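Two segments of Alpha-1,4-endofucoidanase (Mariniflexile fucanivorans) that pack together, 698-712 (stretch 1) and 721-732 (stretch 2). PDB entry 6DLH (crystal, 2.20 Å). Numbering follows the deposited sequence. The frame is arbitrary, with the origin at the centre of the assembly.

Stretch 1 (698-712) TPINSDAGENSFTFN
Stretch 2, residues 721-732: TAEILINVIATI

Stretches 1 and 2 form an antiparallel β-ladder in which strand 705-712 runs against strand 721-729, their N-to-C directions 148° apart, with 1002 Å² buried between them. The register pairs Gly 705 with Val 728 and proceeds stepwise to Asn 712 with Thr 721.

Backbone donors and acceptors are satisfied reciprocally at every second residue. Gly 705 N donates to Val 728 O (2.8 Å) and Val 728 N to Gly 705 O (3.0 Å); Asn 707 N to Ile 726 O (2.7 Å) and Ile 726 N to Asn 707 O (3.1 Å). Phe 709 N to Ile 724 O and Ile 724 N to Phe 709 O both span 2.9 Å, and Phe 711 N to Ala 722 O and Ala 722 N to Phe 711 O both span 3.0 Å. At the intervening non-hydrogen-bonded pairs the chains draw closer, with CA-CA 4.3 Å for Glu 706 and Asn 727, and CA-H groups supplement the carbonyls, as from Glu 723 CA to Phe 709 O (3.2 Å). Gly 705 adopts phi/psi 105/-167, where a CB would jam against the preceding carbonyl.

One face carries Asn 707, Phe 709, Phe 711, Ala 722, Ile 724, Ile 726 and Val 728. Both phenylalanines are m; Phe 711 CD1 meets Ile 724 CD1 at 3.5 Å, while Phe 709 CE1 lies 4.3 Å from Ile 726 CD1. Val 728 (t) packs its CG1 3.7 Å from Pro 699 CB. Buried Asn 707 (m) spends ND2 on Asp 703 O (2.8 Å), tying the preceding turn to the strand; its OD1 is satisfied elsewhere in the structure.

The other face is more polar: Ser 708 OG (t) donates weakly to Glu 723 OE2 (3.2 Å). Before the strand, Asp 703 OD2 accepts from Ile 700 N (3.2 Å), and Asn 701 OD1 weakly accepts from Thr 731 N (3.5 Å).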

# COMPACT_ATOMS: atom_id res chain seq x y z
N THR A 698 12.65 -34.66 -28.99
CA THR A 698 12.75 -35.73 -28.02
C THR A 698 14.02 -36.54 -28.29
O THR A 698 14.14 -37.17 -29.34
CB THR A 698 11.47 -36.58 -27.97
OG1 THR A 698 10.38 -35.67 -27.82
CG2 THR A 698 11.47 -37.57 -26.83
N PRO A 699 15.00 -36.54 -27.36
CA PRO A 699 16.19 -37.37 -27.50
C PRO A 699 15.87 -38.78 -27.00
O PRO A 699 15.01 -38.95 -26.14
CB PRO A 699 17.19 -36.68 -26.56
CG PRO A 699 16.32 -36.11 -25.45
CD PRO A 699 15.03 -35.72 -26.13
N ILE A 700 16.55 -39.77 -27.58
CA ILE A 700 16.53 -41.14 -27.09
C ILE A 700 17.91 -41.45 -26.50
O ILE A 700 18.83 -40.65 -26.65
CB ILE A 700 16.09 -42.13 -28.19
CG1 ILE A 700 17.00 -42.09 -29.42
CG2 ILE A 700 14.63 -41.91 -28.56
CD1 ILE A 700 16.76 -43.20 -30.43
N ASN A 701 18.03 -42.61 -25.84
CA ASN A 701 19.25 -43.00 -25.13
C ASN A 701 20.45 -43.08 -26.07
O ASN A 701 21.58 -42.81 -25.65
CB ASN A 701 19.07 -44.31 -24.37
CG ASN A 701 18.17 -44.16 -23.15
OD1 ASN A 701 17.36 -43.24 -23.09
ND2 ASN A 701 18.31 -45.05 -22.19
N SER A 702 20.22 -43.44 -27.33
CA SER A 702 21.30 -43.50 -28.30
C SER A 702 21.96 -42.13 -28.49
O SER A 702 23.01 -42.03 -29.12
CB SER A 702 20.83 -44.07 -29.62
OG SER A 702 20.10 -43.11 -30.36
N ASP A 703 21.34 -41.08 -27.92
CA ASP A 703 21.82 -39.71 -28.03
C ASP A 703 22.55 -39.28 -26.75
O ASP A 703 22.86 -38.10 -26.58
CB ASP A 703 20.68 -38.75 -28.38
CG ASP A 703 19.99 -39.01 -29.71
OD1 ASP A 703 20.69 -39.34 -30.70
OD2 ASP A 703 18.74 -38.87 -29.75
N ALA A 704 22.86 -40.25 -25.87
CA ALA A 704 23.42 -39.98 -24.55
C ALA A 704 24.77 -39.26 -24.65
O ALA A 704 25.64 -39.66 -25.44
CB ALA A 704 23.53 -41.27 -23.76
N GLY A 705 24.95 -38.21 -23.83
CA GLY A 705 26.18 -37.45 -23.78
C GLY A 705 26.04 -36.09 -24.47
O GLY A 705 24.93 -35.68 -24.81
N GLU A 706 27.19 -35.44 -24.71
CA GLU A 706 27.26 -34.05 -25.14
C GLU A 706 26.90 -33.93 -26.62
O GLU A 706 27.66 -34.37 -27.48
CB GLU A 706 28.64 -33.46 -24.82
CG GLU A 706 29.01 -33.51 -23.33
CD GLU A 706 28.22 -32.58 -22.41
OE1 GLU A 706 27.50 -31.71 -22.94
OE2 GLU A 706 28.33 -32.74 -21.18
N ASN A 707 25.75 -33.31 -26.90
CA ASN A 707 25.24 -33.13 -28.25
C ASN A 707 25.55 -31.71 -28.70
O ASN A 707 25.01 -30.75 -28.15
CB ASN A 707 23.73 -33.37 -28.32
CG ASN A 707 23.34 -34.83 -28.22
OD1 ASN A 707 22.59 -35.32 -29.07
ND2 ASN A 707 23.83 -35.54 -27.21
N SER A 708 26.39 -31.59 -29.74
CA SER A 708 26.87 -30.29 -30.18
C SER A 708 26.07 -29.82 -31.40
O SER A 708 25.86 -30.58 -32.35
CB SER A 708 28.35 -30.32 -30.43
OG SER A 708 28.81 -29.06 -30.89
N PHE A 709 25.63 -28.56 -31.36
CA PHE A 709 24.85 -27.97 -32.43
C PHE A 709 25.43 -26.60 -32.80
O PHE A 709 26.14 -26.00 -32.00
CB PHE A 709 23.39 -27.77 -32.00
CG PHE A 709 22.68 -29.03 -31.55
CD1 PHE A 709 22.82 -29.49 -30.25
CD2 PHE A 709 21.87 -29.74 -32.42
CE1 PHE A 709 22.17 -30.64 -29.83
CE2 PHE A 709 21.23 -30.89 -32.00
CZ PHE A 709 21.37 -31.34 -30.71
N THR A 710 25.12 -26.12 -34.01
CA THR A 710 25.51 -24.78 -34.39
C THR A 710 24.29 -24.04 -34.94
O THR A 710 23.47 -24.63 -35.64
CB THR A 710 26.74 -24.78 -35.31
OG1 THR A 710 26.36 -25.25 -36.61
CG2 THR A 710 27.90 -25.61 -34.79
N PHE A 711 24.19 -22.75 -34.60
CA PHE A 711 23.04 -21.95 -34.99
C PHE A 711 23.52 -20.61 -35.54
O PHE A 711 24.50 -20.05 -35.06
CB PHE A 711 22.05 -21.79 -33.83
CG PHE A 711 21.25 -23.03 -33.51
CD1 PHE A 711 21.71 -23.97 -32.60
CD2 PHE A 711 20.02 -23.27 -34.13
CE1 PHE A 711 20.97 -25.11 -32.31
CE2 PHE A 711 19.29 -24.41 -33.84
CZ PHE A 711 19.77 -25.34 -32.94
N ASN A 712 22.81 -20.11 -36.54
CA ASN A 712 23.23 -18.87 -37.18
C ASN A 712 22.20 -17.78 -36.92
O ASN A 712 20.99 -18.02 -37.02
CB ASN A 712 23.62 -19.07 -38.65
CG ASN A 712 24.01 -17.78 -39.33
OD1 ASN A 712 25.20 -17.45 -39.41
ND2 ASN A 712 23.03 -17.01 -39.78
N THR A 721 27.53 -17.08 -35.87
CA THR A 721 27.13 -18.42 -35.46
C THR A 721 27.62 -18.68 -34.04
O THR A 721 28.62 -18.11 -33.61
CB THR A 721 27.63 -19.52 -36.40
OG1 THR A 721 29.02 -19.77 -36.19
CG2 THR A 721 27.33 -19.27 -37.87
N ALA A 722 26.89 -19.54 -33.33
CA ALA A 722 27.25 -19.98 -32.00
C ALA A 722 27.07 -21.49 -31.90
O ALA A 722 26.37 -22.09 -32.72
CB ALA A 722 26.39 -19.25 -30.98
N GLU A 723 27.72 -22.09 -30.89
CA GLU A 723 27.53 -23.49 -30.55
C GLU A 723 26.55 -23.61 -29.38
O GLU A 723 26.65 -22.86 -28.40
CB GLU A 723 28.88 -24.12 -30.21
CG GLU A 723 28.77 -25.55 -29.72
CD GLU A 723 30.06 -26.18 -29.23
OE1 GLU A 723 31.13 -25.62 -29.52
OE2 GLU A 723 29.99 -27.23 -28.56
N ILE A 724 25.62 -24.56 -29.49
CA ILE A 724 24.73 -24.97 -28.40
C ILE A 724 25.08 -26.41 -28.01
O ILE A 724 25.12 -27.29 -28.86
CB ILE A 724 23.25 -24.82 -28.81
CG1 ILE A 724 22.77 -23.36 -28.75
CG2 ILE A 724 22.36 -25.72 -27.96
CD1 ILE A 724 23.29 -22.46 -29.84
N LEU A 725 25.31 -26.63 -26.71
CA LEU A 725 25.79 -27.90 -26.17
C LEU A 725 24.80 -28.41 -25.12
O LEU A 725 24.60 -27.77 -24.08
CB LEU A 725 27.17 -27.64 -25.56
CG LEU A 725 27.83 -28.80 -24.81
CD1 LEU A 725 28.41 -29.82 -25.78
CD2 LEU A 725 28.93 -28.28 -23.89
N ILE A 726 24.16 -29.55 -25.41
CA ILE A 726 23.21 -30.19 -24.51
C ILE A 726 23.72 -31.59 -24.17
O ILE A 726 23.93 -32.41 -25.07
CB ILE A 726 21.80 -30.28 -25.14
CG1 ILE A 726 21.20 -28.90 -25.43
CG2 ILE A 726 20.88 -31.11 -24.26
CD1 ILE A 726 20.07 -28.93 -26.44
N ASN A 727 23.88 -31.85 -22.88
CA ASN A 727 24.13 -33.20 -22.38
C ASN A 727 22.80 -33.94 -22.26
O ASN A 727 21.88 -33.49 -21.58
CB ASN A 727 24.83 -33.17 -21.02
CG ASN A 727 25.27 -34.55 -20.58
OD1 ASN A 727 25.10 -35.51 -21.32
ND2 ASN A 727 25.84 -34.65 -19.39
N VAL A 728 22.71 -35.10 -22.94
CA VAL A 728 21.53 -35.96 -22.86
C VAL A 728 21.83 -37.10 -21.90
O VAL A 728 22.73 -37.90 -22.16
CB VAL A 728 21.12 -36.46 -24.26
CG1 VAL A 728 19.98 -37.47 -24.20
CG2 VAL A 728 20.75 -35.33 -25.21
N ILE A 729 21.10 -37.16 -20.78
CA ILE A 729 21.22 -38.23 -19.80
C ILE A 729 20.26 -39.36 -20.19
O ILE A 729 19.08 -39.12 -20.43
CB ILE A 729 20.92 -37.72 -18.37
CG1 ILE A 729 21.72 -36.47 -18.00
CG2 ILE A 729 21.10 -38.84 -17.34
CD1 ILE A 729 23.20 -36.71 -17.79
N ALA A 730 20.79 -40.59 -20.22
CA ALA A 730 20.04 -41.78 -20.59
C ALA A 730 19.21 -42.26 -19.40
O ALA A 730 19.69 -42.26 -18.27
CB ALA A 730 20.99 -42.86 -21.07
N THR A 731 17.97 -42.67 -19.69
CA THR A 731 17.02 -43.08 -18.67
C THR A 731 17.26 -44.55 -18.31
O THR A 731 16.82 -45.45 -19.02
CB THR A 731 15.57 -42.83 -19.12
OG1 THR A 731 15.45 -41.52 -19.68
CG2 THR A 731 14.57 -43.01 -18.00
N ILE A 732 17.97 -44.76 -17.19
CA ILE A 732 18.37 -46.08 -16.73
C ILE A 732 17.52 -46.45 -15.52
O ILE A 732 16.46 -47.06 -15.66
CB ILE A 732 19.88 -46.10 -16.39